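Local coordinates for protein transcriptional regulator, LacI family (Arthrobacter sp., PDB 4RKQ) that probably regulates transcription as a LacI-family regulator whose periplasmic-binding-protein-like core likely senses a small sugar-type effector, at residues 22-25 / 29-32; 99-104 / 271-276; 184-189 / 208-213. All coordinates share one frame; numbering follows the deposited sequence.

Contact 1 (22-25 / 29-32); sequences IPDL and YFPA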
loop_
_atom_site.group_PDB
_atom_site.type_symbol
_atom_site.label_atom_id
_atom_site.label_comp_id
_atom_site.label_asym_id
_atom_site.label_seq_id
_atom_site.Cartn_x
_atom_site.Cartn_y
_atom_site.Cartn_z
ATOM N N ILE A 22 10.659 -2.065 -7.518
ATOM C CA ILE A 22 9.457 -1.266 -7.704
ATOM C C ILE A 22 9.793 0.222 -7.549
ATOM O O ILE A 22 10.624 0.544 -6.729
ATOM C CB ILE A 22 8.325 -1.648 -6.758
ATOM C CG1 ILE A 22 8.856 -1.739 -5.371
ATOM C CG2 ILE A 22 7.746 -3.021 -7.171
ATOM C CD1 ILE A 22 7.780 -1.683 -4.329
ATOM N N PRO A 23 9.144 1.075 -8.348
ATOM C CA PRO A 23 9.491 2.488 -8.350
ATOM C C PRO A 23 9.017 3.261 -7.140
ATOM O O PRO A 23 9.508 4.315 -6.915
ATOM C CB PRO A 23 8.799 3.033 -9.598
ATOM C CG PRO A 23 7.743 2.077 -9.916
ATOM C CD PRO A 23 8.180 0.744 -9.404
ATOM N N ASP A 24 8.011 2.773 -6.423
ATOM C CA ASP A 24 7.588 3.403 -5.172
ATOM C C ASP A 24 6.732 2.434 -4.430
ATOM O O ASP A 24 6.367 1.397 -4.966
ATOM C CB ASP A 24 6.799 4.708 -5.414
ATOM C CG ASP A 24 5.519 4.495 -6.211
ATOM O OD1 ASP A 24 4.572 3.821 -5.727
ATOM O OD2 ASP A 24 5.467 4.997 -7.345
ATOM N N LEU A 25 6.447 2.767 -3.177
ATOM C CA LEU A 25 5.516 2.019 -2.321
ATOM C C LEU A 25 4.317 2.893 -1.914
ATOM O O LEU A 25 3.502 2.514 -1.104
ATOM C CB LEU A 25 6.244 1.564 -1.068
ATOM C CG LEU A 25 7.215 0.375 -1.221
ATOM C CD1 LEU A 25 8.146 0.272 -0.031
ATOM C CD2 LEU A 25 6.424 -0.897 -1.391
ATOM N N TYR A 29 -0.870 0.162 -5.921
ATOM C CA TYR A 29 -0.621 -0.924 -6.852
ATOM C C TYR A 29 0.674 -1.647 -6.521
ATOM O O TYR A 29 0.721 -2.856 -6.569
ATOM C CB TYR A 29 -0.555 -0.404 -8.294
ATOM C CG TYR A 29 -0.199 -1.521 -9.231
ATOM C CD1 TYR A 29 -1.126 -2.502 -9.529
ATOM C CD2 TYR A 29 1.082 -1.653 -9.756
ATOM C CE1 TYR A 29 -0.787 -3.570 -10.336
ATOM C CE2 TYR A 29 1.422 -2.716 -10.591
ATOM C CZ TYR A 29 0.484 -3.692 -10.847
ATOM O OH TYR A 29 0.791 -4.769 -11.657
ATOM N N PHE A 30 1.746 -0.919 -6.208
ATOM C CA PHE A 30 3.053 -1.559 -6.127
ATOM C C PHE A 30 3.211 -2.473 -4.923
ATOM O O PHE A 30 3.702 -3.585 -5.089
ATOM C CB PHE A 30 4.215 -0.571 -6.329
ATOM C CG PHE A 30 4.294 -0.043 -7.742
ATOM C CD1 PHE A 30 4.550 -0.892 -8.784
ATOM C CD2 PHE A 30 3.980 1.277 -8.030
ATOM C CE1 PHE A 30 4.561 -0.438 -10.074
ATOM C CE2 PHE A 30 4.027 1.750 -9.316
ATOM C CZ PHE A 30 4.323 0.888 -10.350
ATOM N N PRO A 31 2.719 -2.085 -3.762
ATOM C CA PRO A 31 2.742 -3.057 -2.661
ATOM C C PRO A 31 1.849 -4.263 -2.901
ATOM O O PRO A 31 2.202 -5.340 -2.492
ATOM C CB PRO A 31 2.254 -2.271 -1.444
ATOM C CG PRO A 31 2.207 -0.851 -1.861
ATOM C CD PRO A 31 2.439 -0.706 -3.304
ATOM N N ALA A 32 0.737 -4.076 -3.606
ATOM C CA ALA A 32 -0.150 -5.207 -3.925
ATOM C C ALA A 32 0.514 -6.178 -4.883
ATOM O O ALA A 32 0.500 -7.397 -4.683
ATOM C CB ALA A 32 -1.447 -4.712 -4.488
#

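Contact 2 (99-104 / 271-276); sequences ENPGGA and SSRTTL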
loop_
_atom_site.group_PDB
_atom_site.type_symbol
_atom_site.label_atom_id
_atom_site.label_comp_id
_atom_site.label_asym_id
_atom_site.label_seq_id
_atom_site.Cartn_x
_atom_site.Cartn_y
_atom_site.Cartn_z
ATOM N N GLU A 99 6.620 -2.309 -19.995
ATOM C CA GLU A 99 7.495 -1.468 -20.801
ATOM C C GLU A 99 8.062 -2.254 -21.953
ATOM O O GLU A 99 7.902 -3.451 -22.015
ATOM C CB GLU A 99 8.598 -0.818 -19.960
ATOM C CG GLU A 99 9.632 -1.757 -19.331
ATOM C CD GLU A 99 10.829 -0.970 -18.703
ATOM O OE1 GLU A 99 11.866 -0.813 -19.348
ATOM O OE2 GLU A 99 10.717 -0.465 -17.602
ATOM N N ASN A 100 8.732 -1.578 -22.878
ATOM C CA ASN A 100 9.373 -2.242 -24.003
ATOM C C ASN A 100 10.550 -3.023 -23.392
ATOM O O ASN A 100 11.422 -2.445 -22.779
ATOM C CB ASN A 100 9.886 -1.208 -24.998
ATOM C CG ASN A 100 10.610 -1.835 -26.198
ATOM O OD1 ASN A 100 11.347 -2.806 -26.081
ATOM N ND2 ASN A 100 10.429 -1.221 -27.365
ATOM N N PRO A 101 10.561 -4.343 -23.559
ATOM C CA PRO A 101 11.539 -5.121 -22.789
ATOM C C PRO A 101 12.953 -5.129 -23.368
ATOM O O PRO A 101 13.873 -5.650 -22.724
ATOM C CB PRO A 101 10.947 -6.542 -22.830
ATOM C CG PRO A 101 10.080 -6.577 -24.037
ATOM C CD PRO A 101 9.557 -5.188 -24.230
ATOM N N GLY A 102 13.127 -4.639 -24.598
ATOM C CA GLY A 102 14.410 -4.775 -25.286
ATOM C C GLY A 102 14.848 -6.229 -25.193
ATOM O O GLY A 102 14.041 -7.137 -25.449
ATOM N N GLY A 103 16.105 -6.439 -24.779
ATOM C CA GLY A 103 16.690 -7.748 -24.633
ATOM C C GLY A 103 16.451 -8.436 -23.295
ATOM O O GLY A 103 17.097 -9.438 -23.003
ATOM N N ALA A 104 15.525 -7.952 -22.486
ATOM C CA ALA A 104 15.235 -8.619 -21.211
ATOM C C ALA A 104 14.775 -10.050 -21.486
ATOM O O ALA A 104 14.136 -10.324 -22.480
ATOM C CB ALA A 104 14.190 -7.853 -20.464
ATOM N N SER A 271 7.939 -16.844 -26.681
ATOM C CA SER A 271 7.267 -17.477 -25.553
ATOM C C SER A 271 7.657 -16.823 -24.229
ATOM O O SER A 271 7.044 -17.070 -23.212
ATOM C CB SER A 271 7.605 -18.970 -25.486
ATOM O OG SER A 271 7.360 -19.584 -26.730
ATOM N N SER A 272 8.686 -16.006 -24.234
ATOM C CA SER A 272 9.118 -15.333 -23.008
ATOM C C SER A 272 8.387 -13.989 -22.822
ATOM O O SER A 272 8.620 -13.306 -21.829
ATOM C CB SER A 272 10.610 -15.104 -23.003
ATOM O OG SER A 272 11.020 -14.044 -23.880
ATOM N N ARG A 273 7.546 -13.607 -23.789
ATOM C CA ARG A 273 6.710 -12.420 -23.679
ATOM C C ARG A 273 5.234 -12.777 -23.515
ATOM O O ARG A 273 4.640 -13.333 -24.395
ATOM C CB ARG A 273 6.891 -11.558 -24.902
ATOM C CG ARG A 273 8.165 -10.749 -24.863
ATOM C CD ARG A 273 9.372 -11.490 -25.414
ATOM N NE ARG A 273 10.457 -10.515 -25.435
ATOM C CZ ARG A 273 11.412 -10.422 -24.526
ATOM N NH1 ARG A 273 11.483 -11.294 -23.534
ATOM N NH2 ARG A 273 12.297 -9.449 -24.626
ATOM N N THR A 274 4.672 -12.445 -22.364
ATOM C CA THR A 274 3.283 -12.688 -22.065
ATOM C C THR A 274 2.476 -11.371 -22.114
ATOM O O THR A 274 2.897 -10.326 -21.625
ATOM C CB THR A 274 3.142 -13.287 -20.638
ATOM O OG1 THR A 274 3.939 -14.461 -20.479
ATOM C CG2 THR A 274 1.680 -13.625 -20.308
ATOM N N THR A 275 1.283 -11.451 -22.689
ATOM C CA THR A 275 0.388 -10.316 -22.775
ATOM C C THR A 275 -0.834 -10.688 -21.980
ATOM O O THR A 275 -1.485 -11.695 -22.300
ATOM C CB THR A 275 -0.082 -10.061 -24.219
ATOM O OG1 THR A 275 1.042 -9.792 -25.043
ATOM C CG2 THR A 275 -1.042 -8.853 -24.262
ATOM N N LEU A 276 -1.141 -9.873 -20.967
ATOM C CA LEU A 276 -2.284 -10.076 -20.101
ATOM C C LEU A 276 -3.394 -9.082 -20.455
ATOM O O LEU A 276 -3.138 -8.015 -21.011
ATOM C CB LEU A 276 -1.881 -9.920 -18.633
ATOM C CG LEU A 276 -0.816 -10.860 -18.127
ATOM C CD1 LEU A 276 -0.551 -10.544 -16.669
ATOM C CD2 LEU A 276 -1.214 -12.308 -18.324
#

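Contact 3 (184-189 / 208-213); sequences AFLREH and KALSGS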
loop_
_atom_site.group_PDB
_atom_site.type_symbol
_atom_site.label_atom_id
_atom_site.label_comp_id
_atom_site.label_asym_id
_atom_site.label_seq_id
_atom_site.Cartn_x
_atom_site.Cartn_y
_atom_site.Cartn_z
ATOM N N ALA A 184 -10.486 21.525 -11.164
ATOM C CA ALA A 184 -10.276 22.681 -12.056
ATOM C C ALA A 184 -11.037 22.489 -13.348
ATOM O O ALA A 184 -11.737 23.379 -13.814
ATOM C CB ALA A 184 -8.802 22.884 -12.355
ATOM N N PHE A 185 -10.908 21.294 -13.904
ATOM C CA PHE A 185 -11.609 20.915 -15.113
ATOM C C PHE A 185 -13.130 20.939 -14.984
ATOM O O PHE A 185 -13.805 21.410 -15.887
ATOM C CB PHE A 185 -11.182 19.514 -15.522
ATOM C CG PHE A 185 -11.797 19.047 -16.800
ATOM C CD1 PHE A 185 -11.263 19.420 -18.013
ATOM C CD2 PHE A 185 -12.896 18.240 -16.782
ATOM C CE1 PHE A 185 -11.833 18.998 -19.185
ATOM C CE2 PHE A 185 -13.476 17.802 -17.943
ATOM C CZ PHE A 185 -12.932 18.169 -19.150
ATOM N N LEU A 186 -13.664 20.382 -13.895
ATOM C CA LEU A 186 -15.113 20.366 -13.653
ATOM C C LEU A 186 -15.737 21.781 -13.468
ATOM O O LEU A 186 -16.875 21.975 -13.855
ATOM C CB LEU A 186 -15.449 19.489 -12.448
ATOM C CG LEU A 186 -15.212 17.990 -12.654
ATOM C CD1 LEU A 186 -15.175 17.286 -11.311
ATOM C CD2 LEU A 186 -16.275 17.370 -13.550
ATOM N N ARG A 187 -14.999 22.738 -12.886
ATOM C CA ARG A 187 -15.399 24.181 -12.889
ATOM C C ARG A 187 -15.680 24.667 -14.310
ATOM O O ARG A 187 -16.681 25.309 -14.567
ATOM C CB ARG A 187 -14.317 25.098 -12.244
ATOM C CG ARG A 187 -14.729 25.730 -10.914
ATOM C CD ARG A 187 -13.734 25.450 -9.798
ATOM N NE ARG A 187 -12.457 26.128 -9.988
ATOM C CZ ARG A 187 -11.287 25.717 -9.488
ATOM N NH1 ARG A 187 -10.196 26.420 -9.739
ATOM N NH2 ARG A 187 -11.179 24.611 -8.750
ATOM N N GLU A 188 -14.782 24.329 -15.222
ATOM C CA GLU A 188 -14.899 24.695 -16.613
ATOM C C GLU A 188 -15.838 23.804 -17.414
ATOM O O GLU A 188 -16.464 24.279 -18.336
ATOM C CB GLU A 188 -13.516 24.719 -17.255
ATOM C CG GLU A 188 -12.692 25.941 -16.865
ATOM C CD GLU A 188 -11.801 26.440 -17.994
ATOM O OE1 GLU A 188 -11.816 27.660 -18.275
ATOM O OE2 GLU A 188 -11.095 25.614 -18.613
ATOM N N HIS A 189 -15.946 22.523 -17.072
ATOM C CA HIS A 189 -16.769 21.591 -17.839
ATOM C C HIS A 189 -17.786 20.848 -16.962
ATOM O O HIS A 189 -17.702 19.649 -16.775
ATOM C CB HIS A 189 -15.884 20.626 -18.639
ATOM C CG HIS A 189 -15.002 21.303 -19.649
ATOM N ND1 HIS A 189 -15.347 21.424 -20.978
ATOM C CD2 HIS A 189 -13.801 21.911 -19.518
ATOM C CE1 HIS A 189 -14.388 22.064 -21.625
ATOM N NE2 HIS A 189 -13.439 22.369 -20.761
ATOM N N LYS A 208 -13.130 12.311 -5.145
ATOM C CA LYS A 208 -13.117 13.415 -4.181
ATOM C C LYS A 208 -13.449 14.764 -4.844
ATOM O O LYS A 208 -14.149 15.604 -4.273
ATOM C CB LYS A 208 -11.745 13.493 -3.472
ATOM C CG LYS A 208 -11.787 13.896 -2.006
ATOM C CD LYS A 208 -11.561 12.706 -1.072
ATOM C CE LYS A 208 -12.780 11.795 -0.944
ATOM N NZ LYS A 208 -13.429 11.806 0.400
ATOM N N ALA A 209 -12.922 15.008 -6.046
ATOM C CA ALA A 209 -13.272 16.238 -6.774
ATOM C C ALA A 209 -14.777 16.248 -7.141
ATOM O O ALA A 209 -15.443 17.282 -7.056
ATOM C CB ALA A 209 -12.416 16.433 -8.036
ATOM N N LEU A 210 -15.297 15.122 -7.613
ATOM C CA LEU A 210 -16.704 15.050 -7.950
ATOM C C LEU A 210 -17.559 15.314 -6.686
ATOM O O LEU A 210 -18.520 16.062 -6.723
ATOM C CB LEU A 210 -17.026 13.708 -8.581
ATOM C CG LEU A 210 -16.478 13.585 -10.020
ATOM C CD1 LEU A 210 -16.413 12.149 -10.473
ATOM C CD2 LEU A 210 -17.391 14.351 -10.972
ATOM N N SER A 211 -17.174 14.739 -5.562
ATOM C CA SER A 211 -17.917 14.895 -4.295
ATOM C C SER A 211 -17.828 16.371 -3.831
ATOM O O SER A 211 -18.826 17.004 -3.536
ATOM C CB SER A 211 -17.330 13.940 -3.243
ATOM O OG SER A 211 -18.062 13.964 -2.030
ATOM N N GLY A 212 -16.628 16.927 -3.859
ATOM C CA GLY A 212 -16.422 18.353 -3.598
ATOM C C GLY A 212 -17.201 19.304 -4.489
ATOM O O GLY A 212 -17.432 20.443 -4.123
ATOM N N SER A 213 -17.568 18.851 -5.677
ATOM C CA SER A 213 -18.249 19.691 -6.663
ATOM C C SER A 213 -19.754 19.495 -6.614
ATOM O O SER A 213 -20.470 20.033 -7.427
ATOM C CB SER A 213 -17.743 19.329 -8.074
ATOM O OG SER A 213 -16.440 19.834 -8.267
#

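Contact 1 (22-25 / 29-32)
P23 leans the CG-CD side of its pyrrolidine over one face of the F30 ring, its CD 3.9 Å from the ring centroid and 13° off the normal, a CH-pi contact close to the centre of the face. P23 CG lies 3.6 Å from F30 CZ. The opposite face is covered near its rim by Y29 CD2, so the phenyl group is held between its helix neighbour and the proline. D24 closes in at the edge: with CG between the backbone N and the carbonyl carbon (chi1 61°), its OD1 stands 3.5 Å from F30 CD2, carboxylate and ring planes 81° apart. The same oxygen accepts from N27 N, which holds the carboxylate from the turn itself. D24 O, 3.2 Å from F30 CB, is buried with no polar partner in the model. Beyond the ring, P31 CG rests 3.7 Å from L25 O, and both residues also pack on P31 of the second subunit. Y77 adds an edge-to-face ring contact to F30, and a 1,2-ethanediol, probably from the crystallisation liquor, lies about 4 Å from the F30 side chain. This is the first strand-to-helix turn of a periplasmic-binding-protein-like fold, which commonly borders the effector cleft in LacI relatives.

Contact 2 (99-104 / 271-276)
R273 reaches across to the 99-104 turn and grips the carbonyl of A104 with both terminal nitrogens. NH1 and NH2 each donate to A104 O at 3.0 Å, and both N-H...O angles are well short of straight, so this end-on fork is bent on both prongs. The acceptor lies almost in the guanidinium plane; NH2 approaches in the plane of the carbonyl, whereas NH1 is tilted 31° from it. A second carbonyl, G102 O, also stands at the guanidinium edge, 3.0 Å from R273 NH2. On its other terminal nitrogen the arginine has a weak bond within its own segment, from NH1 to S272 OG at 2.8 Å, and that hydroxyl is further bonded to S269 O. The side chain bends at chi2 (87°), which turns the guanidinium toward the turn and lets P101 CG sit 3.7 Å from R273 NH2.

The carbonyls at the edge of the guanidinium belong to a type II' beta turn, P101 to A104, in the loop that links strand 94-97 to strand 106-110 in the N-terminal half of the periplasmic-binding-protein-like fold. A104 N donates to P101 O to close it, and G102 occupies the second position with positive phi. An Asx turn leads in: N100 OD1 accepts from G102 N at 3.0 Å, nearly straight and in the plane of the N100 side-chain carbonyl. G103 N is taken up by D83 OD1. Backbone bonds from S272 and T274 to S107 pair the start of strand 273-281 with strand 106-110, and P101 and R273 both pack on S107.

Contact 3 (184-189 / 208-213)
L186 pushes one methyl, CD1, into the last turn of helix 200-212, and every side-chain contact between the two segments runs through this leucine. The apolar part centres on L210: L186 CD1 meets L210 CD2 at 3.7 Å, and L186 CD2 is 4.1 Å from the same methyl. The two leucine side chains cross at about a right angle. Both carry CG beside the backbone N and anti to the carbonyl carbon (chi1 -68° for L186, -73° for L210). For L210, whose CB does not point at the other helix, this torsion helps bring the branched end back to the interface. A209 contributes a looser contact, its CB 4.4 Å from L186 CD1.

No hydrogen bond joins the segments; S213 instead bonds within its own helix end. Its OG donates to A209 O at 3.0 Å, approaching 30° out of the carbonyl plane, and so turns the hydroxyl back onto the final helical turn. L186 CD1 packs against that hydroxyl at 4.2 Å. The backbone of the same turn ends with G212 N bonded to K208 O and S213 N bonded to L210 O. In the other segment, H189 N donates to F185 O at 2.7 Å as helix 175-188 stops.

Around this leucine pair, R215 in the following loop packs on both L186 and L210. A209 also meets R179, A182 and A183 farther up helix 175-188, while F185 leans from that helix onto S167 and I169 of strand 166-171, an outermost strand of this chain's sheet.

Contacts 1 and 2 belong to the part of the fold built on the early strands, with centres 20 Å apart and nearest atoms about 8 Å apart. Contact 3 lies in the other half, its centre 28 Å from that of contact 1 and 39 Å from that of contact 2, the latter on the opposite side of the chain's centre. Along the sequence, contact 2 spans contact 3: the chain comes back to the first half by helix 246-262 and strand 273-281 after building the second. Contact 1 is near a 1,2-ethanediol, a kind of molecule that often marks pockets, whereas the magnesium ion is about 11 Å from the L210 side chain in contact 3.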